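2-aminomuconate 6-semialdehyde dehydrogenase (Burkholderia cenocepacia, PDB 4U3W) probably oxidises 2-aminomuconate 6-semialdehyde to 2-aminomuconate, with a nicotinamide cofactor as hydride acceptor. Local coordinates at residues L333-P338 with G387-P392; G111-Q116 with P341-G346; R296-N301 with P412-A417. One frame throughout, in Å; residues are numbered along the deposited sequence. Where two conformers were deposited one is given.

Contact 1: L333-P338 with G387-P392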
loop_
_atom_site.group_PDB
_atom_site.type_symbol
_atom_site.label_atom_id
_atom_site.label_comp_id
_atom_site.label_asym_id
_atom_site.label_seq_id
_atom_site.Cartn_x
_atom_site.Cartn_y
_atom_site.Cartn_z
ATOM N N LEU A 333 11.601 -6.652 -44.785
ATOM C CA LEU A 333 11.206 -7.866 -44.073
ATOM C C LEU A 333 11.250 -9.059 -45.058
ATOM O O LEU A 333 11.073 -8.890 -46.268
ATOM C CB LEU A 333 9.819 -7.714 -43.467
ATOM C CG LEU A 333 9.819 -6.653 -42.367
ATOM C CD1 LEU A 333 8.373 -6.434 -41.986
ATOM C CD2 LEU A 333 10.660 -7.111 -41.154
ATOM N N ARG A 334 11.538 -10.241 -44.529
ATOM C CA ARG A 334 11.617 -11.476 -45.326
ATOM C C ARG A 334 10.540 -12.416 -44.854
ATOM O O ARG A 334 10.612 -12.900 -43.737
ATOM C CB ARG A 334 12.992 -12.135 -45.163
ATOM C CG ARG A 334 14.105 -11.273 -45.876
ATOM C CD ARG A 334 13.824 -11.163 -47.389
ATOM N NE ARG A 334 14.623 -10.128 -48.054
ATOM C CZ ARG A 334 14.130 -9.026 -48.624
ATOM N NH1 ARG A 334 12.817 -8.802 -48.614
ATOM N NH2 ARG A 334 14.956 -8.147 -49.207
ATOM N N VAL A 335 9.525 -12.621 -45.683
ATOM C CA VAL A 335 8.352 -13.423 -45.302
ATOM C C VAL A 335 8.585 -14.883 -45.701
ATOM O O VAL A 335 8.836 -15.172 -46.859
ATOM C CB VAL A 335 7.057 -12.861 -45.996
ATOM C CG1 VAL A 335 5.797 -13.763 -45.715
ATOM C CG2 VAL A 335 6.815 -11.403 -45.586
ATOM N N GLY A 336 8.523 -15.817 -44.764
ATOM C CA GLY A 336 8.767 -17.201 -45.120
ATOM C C GLY A 336 8.758 -18.158 -43.942
ATOM O O GLY A 336 8.222 -17.844 -42.886
ATOM N N ALA A 337 9.340 -19.336 -44.148
ATOM C CA ALA A 337 9.308 -20.456 -43.210
ATOM C C ALA A 337 10.334 -20.271 -42.083
ATOM O O ALA A 337 11.412 -19.760 -42.318
ATOM C CB ALA A 337 9.569 -21.764 -43.954
ATOM N N PRO A 338 10.005 -20.728 -40.874
ATOM C CA PRO A 338 10.839 -20.448 -39.688
ATOM C C PRO A 338 12.184 -21.184 -39.694
ATOM O O PRO A 338 13.106 -20.716 -39.030
ATOM C CB PRO A 338 9.974 -20.927 -38.514
ATOM C CG PRO A 338 8.977 -21.925 -39.103
ATOM C CD PRO A 338 8.771 -21.484 -40.558
ATOM N N GLY A 387 0.372 -22.774 -47.394
ATOM C CA GLY A 387 0.261 -22.141 -46.076
ATOM C C GLY A 387 -0.549 -20.844 -46.124
ATOM O O GLY A 387 -1.419 -20.641 -47.017
ATOM N N ALA A 388 -0.287 -19.958 -45.161
ATOM C CA ALA A 388 -1.206 -18.839 -44.947
ATOM C C ALA A 388 -0.481 -17.536 -44.928
ATOM O O ALA A 388 -0.757 -16.684 -44.069
ATOM C CB ALA A 388 -2.009 -19.029 -43.604
ATOM N N PHE A 389 0.463 -17.351 -45.862
ATOM C CA PHE A 389 1.272 -16.119 -45.850
ATOM C C PHE A 389 0.584 -14.910 -46.461
ATOM O O PHE A 389 -0.126 -15.028 -47.459
ATOM C CB PHE A 389 2.607 -16.321 -46.608
ATOM C CG PHE A 389 3.549 -17.267 -45.929
ATOM C CD1 PHE A 389 4.462 -16.787 -44.986
ATOM C CD2 PHE A 389 3.500 -18.633 -46.205
ATOM C CE1 PHE A 389 5.362 -17.629 -44.364
ATOM C CE2 PHE A 389 4.385 -19.508 -45.564
ATOM C CZ PHE A 389 5.317 -18.998 -44.627
ATOM N N VAL A 390 0.829 -13.744 -45.873
ATOM C CA VAL A 390 0.470 -12.492 -46.549
ATOM C C VAL A 390 1.556 -11.481 -46.302
ATOM O O VAL A 390 2.341 -11.604 -45.352
ATOM C CB VAL A 390 -0.866 -11.871 -46.088
ATOM C CG1 VAL A 390 -2.047 -12.844 -46.295
ATOM C CG2 VAL A 390 -0.771 -11.458 -44.631
ATOM N N MET A 391 1.643 -10.495 -47.207
ATOM C CA MET A 391 2.744 -9.513 -47.138
ATOM C C MET A 391 2.424 -8.375 -46.160
ATOM O O MET A 391 1.258 -7.992 -46.000
ATOM C CB MET A 391 3.066 -8.914 -48.540
ATOM C CG MET A 391 3.621 -9.900 -49.592
ATOM S SD MET A 391 5.008 -10.932 -49.063
ATOM C CE MET A 391 6.373 -9.807 -49.217
ATOM N N PRO A 392 3.475 -7.817 -45.515
ATOM C CA PRO A 392 3.307 -6.586 -44.729
ATOM C C PRO A 392 2.652 -5.494 -45.566
ATOM O O PRO A 392 3.087 -5.267 -46.677
ATOM C CB PRO A 392 4.755 -6.151 -44.387
ATOM C CG PRO A 392 5.647 -7.285 -44.748
ATOM C CD PRO A 392 4.889 -8.201 -45.695
#
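Two irregular stretches, 333-338 and 387-392, run past each other in nearly opposite directions (169° between them) without a hydrogen bond across, and side chains do most of the joining. The apolar part centres on Val335, whose two methyls divide the work. CG1, anti to the backbone N (chi1 175°), slides past the Phe389 side chain in the opposite direction and comes within 3.4 Å of Phe389 CD1, a tight approach. CG2 meets Pro392 tip to tip, 3.7 Å from Pro392 CD, and also takes the thioether of Met391, with Met391 SD 3.9 Å away. The Met391 chain is bent at both chi2 and chi3, which brings SD to CG2. Leu333 extends the apolar row at one end, its CD1 crossing obliquely to Pro392 CG at 4.0 Å.

The aromatic contact is of another kind. Gly336 O lies near the plane of the Phe389 ring at its edge, 3.2 Å from Phe389 CE1, where the ring hydrogens carry a slight positive charge. That approach is consistent with a weak C-H to oxygen attraction, and it fits the ring against bare backbone. A second ring, that of Phe380, meets Phe389 edge-to-face.

Both stretches are loops beside the seven-stranded sheet of the catalytic domain of the aldehyde dehydrogenase fold. Stretch 333-338 follows helix 319-331 and bonds through its backbone to Thr344 and Met345; stretch 387-392 leads directly into strand 393-396, with Val390 turned away onto Arg354 and Leu358 of helix 351-366.

Contact 2: G111-Q116 with P341-G346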
loop_
_atom_site.group_PDB
_atom_site.type_symbol
_atom_site.label_atom_id
_atom_site.label_comp_id
_atom_site.label_asym_id
_atom_site.label_seq_id
_atom_site.Cartn_x
_atom_site.Cartn_y
_atom_site.Cartn_z
ATOM N N GLY A 111 4.141 -20.992 -36.976
ATOM C CA GLY A 111 5.002 -20.515 -38.061
ATOM C C GLY A 111 5.939 -19.400 -37.619
ATOM O O GLY A 111 6.621 -18.809 -38.433
ATOM N N ARG A 112 5.975 -19.110 -36.315
ATOM C CA ARG A 112 6.698 -17.930 -35.814
ATOM C C ARG A 112 8.203 -18.113 -36.013
ATOM O O ARG A 112 8.698 -19.204 -35.811
ATOM C CB ARG A 112 6.405 -17.715 -34.322
ATOM C CG ARG A 112 6.850 -16.319 -33.799
ATOM C CD ARG A 112 6.000 -15.839 -32.605
ATOM N NE ARG A 112 6.623 -14.702 -31.913
ATOM C CZ ARG A 112 6.668 -13.465 -32.402
ATOM N NH1 ARG A 112 6.103 -13.205 -33.564
ATOM N NH2 ARG A 112 7.254 -12.486 -31.736
ATOM N N PRO A 113 8.915 -17.072 -36.446
ATOM C CA PRO A 113 10.367 -17.258 -36.648
ATOM C C PRO A 113 11.041 -17.794 -35.366
ATOM O O PRO A 113 10.705 -17.346 -34.242
ATOM C CB PRO A 113 10.863 -15.842 -36.997
ATOM C CG PRO A 113 9.687 -15.215 -37.743
ATOM C CD PRO A 113 8.432 -15.789 -36.984
ATOM N N VAL A 114 11.952 -18.749 -35.523
ATOM C CA VAL A 114 12.525 -19.422 -34.356
ATOM C C VAL A 114 13.133 -18.496 -33.319
ATOM O O VAL A 114 12.884 -18.674 -32.099
ATOM C CB VAL A 114 13.572 -20.461 -34.790
ATOM C CG1 VAL A 114 14.213 -21.151 -33.540
ATOM C CG2 VAL A 114 12.919 -21.520 -35.652
ATOM N N ALA A 115 13.925 -17.507 -33.768
ATOM C CA ALA A 115 14.607 -16.635 -32.824
ATOM C C ALA A 115 13.613 -15.874 -31.944
ATOM O O ALA A 115 13.895 -15.572 -30.782
ATOM C CB ALA A 115 15.547 -15.653 -33.575
ATOM N N GLN A 116 12.432 -15.587 -32.496
ATOM C CA GLN A 116 11.436 -14.820 -31.761
ATOM C C GLN A 116 10.667 -15.738 -30.789
ATOM O O GLN A 116 10.261 -15.320 -29.698
ATOM C CB GLN A 116 10.491 -14.111 -32.756
ATOM C CG GLN A 116 11.229 -13.079 -33.656
ATOM C CD GLN A 116 10.490 -12.762 -34.984
ATOM O OE1 GLN A 116 9.300 -13.091 -35.145
ATOM N NE2 GLN A 116 11.198 -12.125 -35.934
ATOM N N PRO A 341 17.041 -19.060 -41.434
ATOM C CA PRO A 341 17.505 -18.084 -40.436
ATOM C C PRO A 341 17.259 -16.637 -40.888
ATOM O O PRO A 341 17.230 -15.727 -40.047
ATOM C CB PRO A 341 19.017 -18.359 -40.333
ATOM C CG PRO A 341 19.232 -19.671 -40.979
ATOM C CD PRO A 341 18.171 -19.790 -42.040
ATOM N N ALA A 342 17.085 -16.441 -42.193
ATOM C CA ALA A 342 16.808 -15.133 -42.782
ATOM C C ALA A 342 15.346 -14.658 -42.676
ATOM O O ALA A 342 15.043 -13.478 -42.897
ATOM C CB ALA A 342 17.231 -15.140 -44.261
ATOM N N THR A 343 14.426 -15.564 -42.363
ATOM C CA THR A 343 13.025 -15.177 -42.251
ATOM C C THR A 343 12.806 -14.177 -41.126
ATOM O O THR A 343 13.213 -14.404 -39.982
ATOM C CB THR A 343 12.140 -16.442 -42.041
ATOM O OG1 THR A 343 12.176 -17.225 -43.246
ATOM C CG2 THR A 343 10.694 -16.075 -41.739
ATOM N N THR A 344 12.126 -13.080 -41.401
ATOM C CA THR A 344 11.793 -12.213 -40.277
ATOM C C THR A 344 10.306 -11.979 -40.064
ATOM O O THR A 344 9.913 -11.332 -39.077
ATOM C CB THR A 344 12.484 -10.819 -40.406
ATOM O OG1 THR A 344 12.274 -10.302 -41.714
ATOM C CG2 THR A 344 13.957 -10.984 -40.145
ATOM N N MET A 345 9.461 -12.527 -40.946
ATOM C CA MET A 345 8.027 -12.525 -40.668
ATOM C C MET A 345 7.430 -13.885 -41.111
ATOM O O MET A 345 7.715 -14.359 -42.209
ATOM C CB MET A 345 7.319 -11.351 -41.395
ATOM C CG MET A 345 5.892 -11.073 -40.822
ATOM S SD MET A 345 4.910 -9.763 -41.613
ATOM C CE MET A 345 4.135 -10.697 -42.908
ATOM N N GLY A 346 6.609 -14.487 -40.264
ATOM C CA GLY A 346 5.956 -15.774 -40.580
ATOM C C GLY A 346 4.567 -15.630 -41.201
ATOM O O GLY A 346 4.157 -14.532 -41.540
#
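Thr343 begins the contact and meets the ring of Pro113 with both its carbonyl and its methyl: Thr343 O is 4.1 Å from Pro113 CB and Thr343 CG2 is 4.2 Å from Pro113 CG, while the hydroxyl bonds to Ala337 O. The Thr344 side chain points away, its hydroxyl engaged with Arg334 N, and the peptide group makes the contact, Thr344 C lying 4.0 Å from Pro113 CG. Thr344 O receives the one hydrogen bond across the segments, from Gln116 NE2 at 3.5 Å; it is weak by length, though nearly straight at 175°. Gln116 makes this reach with a chain extended beyond CG (chi2 158°), and its OE1 lies 3.5 Å above the plane of the Arg112 guanidinium, whose NE makes a salt bridge with Asp121.

Met345 directs its side chain away. Pro113 CD approaches Gly346 N at 4.0 Å, and Gly346, having no CB that would clash with Gly111 O, lets that oxygen come within 3.8 Å of its CA. Gly111 follows helix 99-110 with positive phi (78°) and Pro113 is the N-cap of helix 114-138, so the turn between them meets the loop joining helices 319-331 and 351-366, probably linking cofactor-binding and catalytic domains.

A proline ring against peptide backbone, helped by one long hydrogen bond, implies a joint resting on shape more than polar direction; the threonine hydroxyls hold their own loop together.

Contact 3: R296-N301 with P412-A417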
loop_
_atom_site.group_PDB
_atom_site.type_symbol
_atom_site.label_atom_id
_atom_site.label_comp_id
_atom_site.label_asym_id
_atom_site.label_seq_id
_atom_site.Cartn_x
_atom_site.Cartn_y
_atom_site.Cartn_z
ATOM N N ARG A 296 7.785 -2.321 -35.747
ATOM C CA ARG A 296 7.577 -3.331 -34.712
ATOM C C ARG A 296 6.112 -3.463 -34.301
ATOM O O ARG A 296 5.566 -4.578 -34.203
ATOM C CB ARG A 296 8.369 -2.955 -33.444
ATOM C CG ARG A 296 9.627 -3.713 -33.095
ATOM C CD ARG A 296 10.078 -3.409 -31.605
ATOM N NE ARG A 296 9.679 -4.490 -30.687
ATOM C CZ ARG A 296 9.025 -4.357 -29.525
ATOM N NH1 ARG A 296 8.662 -3.159 -29.070
ATOM N NH2 ARG A 296 8.747 -5.444 -28.800
ATOM N N SER A 297 5.483 -2.336 -33.974
ATOM C CA SER A 297 4.123 -2.380 -33.390
ATOM C C SER A 297 3.118 -2.767 -34.483
ATOM O O SER A 297 2.027 -3.249 -34.186
ATOM C CB SER A 297 3.723 -1.045 -32.733
ATOM O OG SER A 297 3.729 0.049 -33.667
ATOM N N SER A 298 3.483 -2.589 -35.747
ATOM C CA SER A 298 2.577 -3.000 -36.812
ATOM C C SER A 298 2.740 -4.444 -37.309
ATOM O O SER A 298 1.735 -5.071 -37.712
ATOM C CB SER A 298 2.680 -2.058 -38.037
ATOM O OG SER A 298 2.439 -0.700 -37.649
ATOM N N PHE A 299 3.971 -4.959 -37.349
ATOM C CA PHE A 299 4.205 -6.235 -38.038
ATOM C C PHE A 299 4.770 -7.364 -37.159
ATOM O O PHE A 299 4.995 -8.461 -37.650
ATOM C CB PHE A 299 5.127 -5.996 -39.231
ATOM C CG PHE A 299 4.626 -4.912 -40.182
ATOM C CD1 PHE A 299 3.323 -4.962 -40.703
ATOM C CD2 PHE A 299 5.454 -3.845 -40.553
ATOM C CE1 PHE A 299 2.853 -3.952 -41.590
ATOM C CE2 PHE A 299 5.002 -2.859 -41.429
ATOM C CZ PHE A 299 3.686 -2.922 -41.956
ATOM N N THR A 300 4.956 -7.111 -35.859
ATOM C CA THR A 300 5.325 -8.182 -34.922
ATOM C C THR A 300 4.312 -9.352 -35.007
ATOM O O THR A 300 3.096 -9.115 -35.009
ATOM C CB THR A 300 5.386 -7.666 -33.463
ATOM O OG1 THR A 300 6.521 -6.785 -33.307
ATOM C CG2 THR A 300 5.524 -8.845 -32.457
ATOM N N ASN A 301 4.798 -10.592 -35.080
ATOM C CA ASN A 301 3.890 -11.779 -35.173
ATOM C C ASN A 301 2.927 -11.663 -36.341
ATOM O O ASN A 301 1.756 -12.042 -36.216
ATOM C CB ASN A 301 3.070 -11.964 -33.834
ATOM C CG ASN A 301 2.534 -13.406 -33.617
ATOM O OD1 ASN A 301 3.198 -14.393 -33.945
ATOM N ND2 ASN A 301 1.318 -13.519 -33.026
ATOM N N PRO A 412 -0.979 -8.042 -40.697
ATOM C CA PRO A 412 0.218 -7.187 -40.794
ATOM C C PRO A 412 -0.068 -5.977 -41.650
ATOM O O PRO A 412 0.312 -5.903 -42.815
ATOM C CB PRO A 412 1.272 -8.092 -41.463
ATOM C CG PRO A 412 0.386 -9.011 -42.392
ATOM C CD PRO A 412 -0.892 -9.239 -41.570
ATOM N N VAL A 413 -0.749 -5.018 -41.038
ATOM C CA VAL A 413 -1.203 -3.854 -41.770
ATOM C C VAL A 413 -1.310 -2.661 -40.818
ATOM O O VAL A 413 -1.562 -2.810 -39.611
ATOM C CB VAL A 413 -2.559 -4.149 -42.468
ATOM C CG1 VAL A 413 -3.690 -4.394 -41.433
ATOM C CG2 VAL A 413 -2.922 -3.058 -43.441
ATOM N N CYS A 414 -1.041 -1.475 -41.352
ATOM C CA CYS A 414 -1.343 -0.244 -40.655
ATOM C C CYS A 414 -1.785 0.757 -41.702
ATOM O O CYS A 414 -1.302 0.720 -42.837
ATOM C CB CYS A 414 -0.117 0.296 -39.872
ATOM S SG CYS A 414 1.387 0.603 -40.825
ATOM N N HIS A 415 -2.696 1.641 -41.298
ATOM C CA HIS A 415 -3.044 2.823 -42.067
ATOM C C HIS A 415 -2.284 4.036 -41.435
ATOM O O HIS A 415 -2.212 4.159 -40.230
ATOM C CB HIS A 415 -4.567 3.065 -42.069
ATOM C CG HIS A 415 -4.969 4.351 -42.729
ATOM N ND1 HIS A 415 -5.058 5.550 -42.043
ATOM C CD2 HIS A 415 -5.295 4.638 -44.015
ATOM C CE1 HIS A 415 -5.408 6.516 -42.878
ATOM N NE2 HIS A 415 -5.549 5.992 -44.081
ATOM N N ILE A 416 -1.763 4.938 -42.257
ATOM C CA ILE A 416 -1.062 6.154 -41.751
ATOM C C ILE A 416 -1.824 7.407 -42.219
ATOM O O ILE A 416 -2.129 7.531 -43.418
ATOM C CB ILE A 416 0.423 6.174 -42.247
ATOM C CG1 ILE A 416 1.001 4.759 -42.067
ATOM C CG2 ILE A 416 1.314 7.262 -41.485
ATOM C CD1 ILE A 416 2.434 4.554 -42.460
ATOM N N ALA A 417 -2.141 8.326 -41.289
ATOM C CA ALA A 417 -2.786 9.607 -41.653
ATOM C C ALA A 417 -1.998 10.746 -41.073
ATOM O O ALA A 417 -1.331 10.563 -40.061
ATOM C CB ALA A 417 -4.229 9.685 -41.168
HETATM O O HOH W 1 -0.922 -4.465 -37.134
#
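The ring of Phe299 sets the geometry here, being met from several directions. Its own neighbour Ser298 covers one face: Ser298 CB sits 3.8 Å above the plane, over the centre. At the edge, near the ring plane, is the backbone of Pro412, with Pro412 O 3.4 Å from Phe299 CE1, close enough for a weak C-H to oxygen attraction. The Pro412 ring adds an apolar touch, its CB 3.8 Å from Phe299 CD1. Cys414 approaches obliquely. Its SG lies 5.3 Å from the centroid of the Phe299 ring, 48° off the normal, a loose sulfur-aromatic contact. The sulfur takes the crowded position between backbone N and carbonyl carbon (chi1 57°).

Ser298 and Cys414 also meet directly. Ser298 OG, anti to its carbonyl carbon, lies 3.5 Å from Cys414 CB, yet the hydroxyl is held by Val294 O and Ser309 OG, so toward the cysteine it gives only van der Waals contact. A water bridges the two backbones: it is 2.8 Å from Ser298 O and 3.0 Å from Val413 O, placed to donate to each, although more acceptors surround it than it has protons.

Thr300 leaves helical geometry, and its OG1 and backbone N both donate to Arg296 O, the hydroxyl from above the carbonyl plane.

This is helix-on-sheet packing of the alpha/beta type found in the aldehyde dehydrogenase catalytic domain. The C-terminal end of helix 287-299 lies against the start of strand 413-419, which runs between strands 393-396 and 309-315. Leu326 and Ala330 of helix 319-331 touch Cys414 and Phe299 respectively, and Ile394 also meets the phenyl ring.

In the fold
Contacts 1 and 2 share one loop, the connection from helix 319-331 to helix 351-366: its earlier part, 333-338, faces 387-392, and its later part, 341-346, faces the turn before helix 114-138. Contact 3 instead joins a helix end to a sheet strand. All three are largely buried, but contact 2 reaches the surface at Thr344. Their chemistry differs: aliphatic, thioether and phenyl groups with a carbonyl at the ring edge in contact 1, a proline against backbone with one weak amide bond in contact 2, an aromatic ring, a sulfur and a bridging water in contact 3. Pro412 packs against Val390, Pro392 and Met345, so the three form one continuous region.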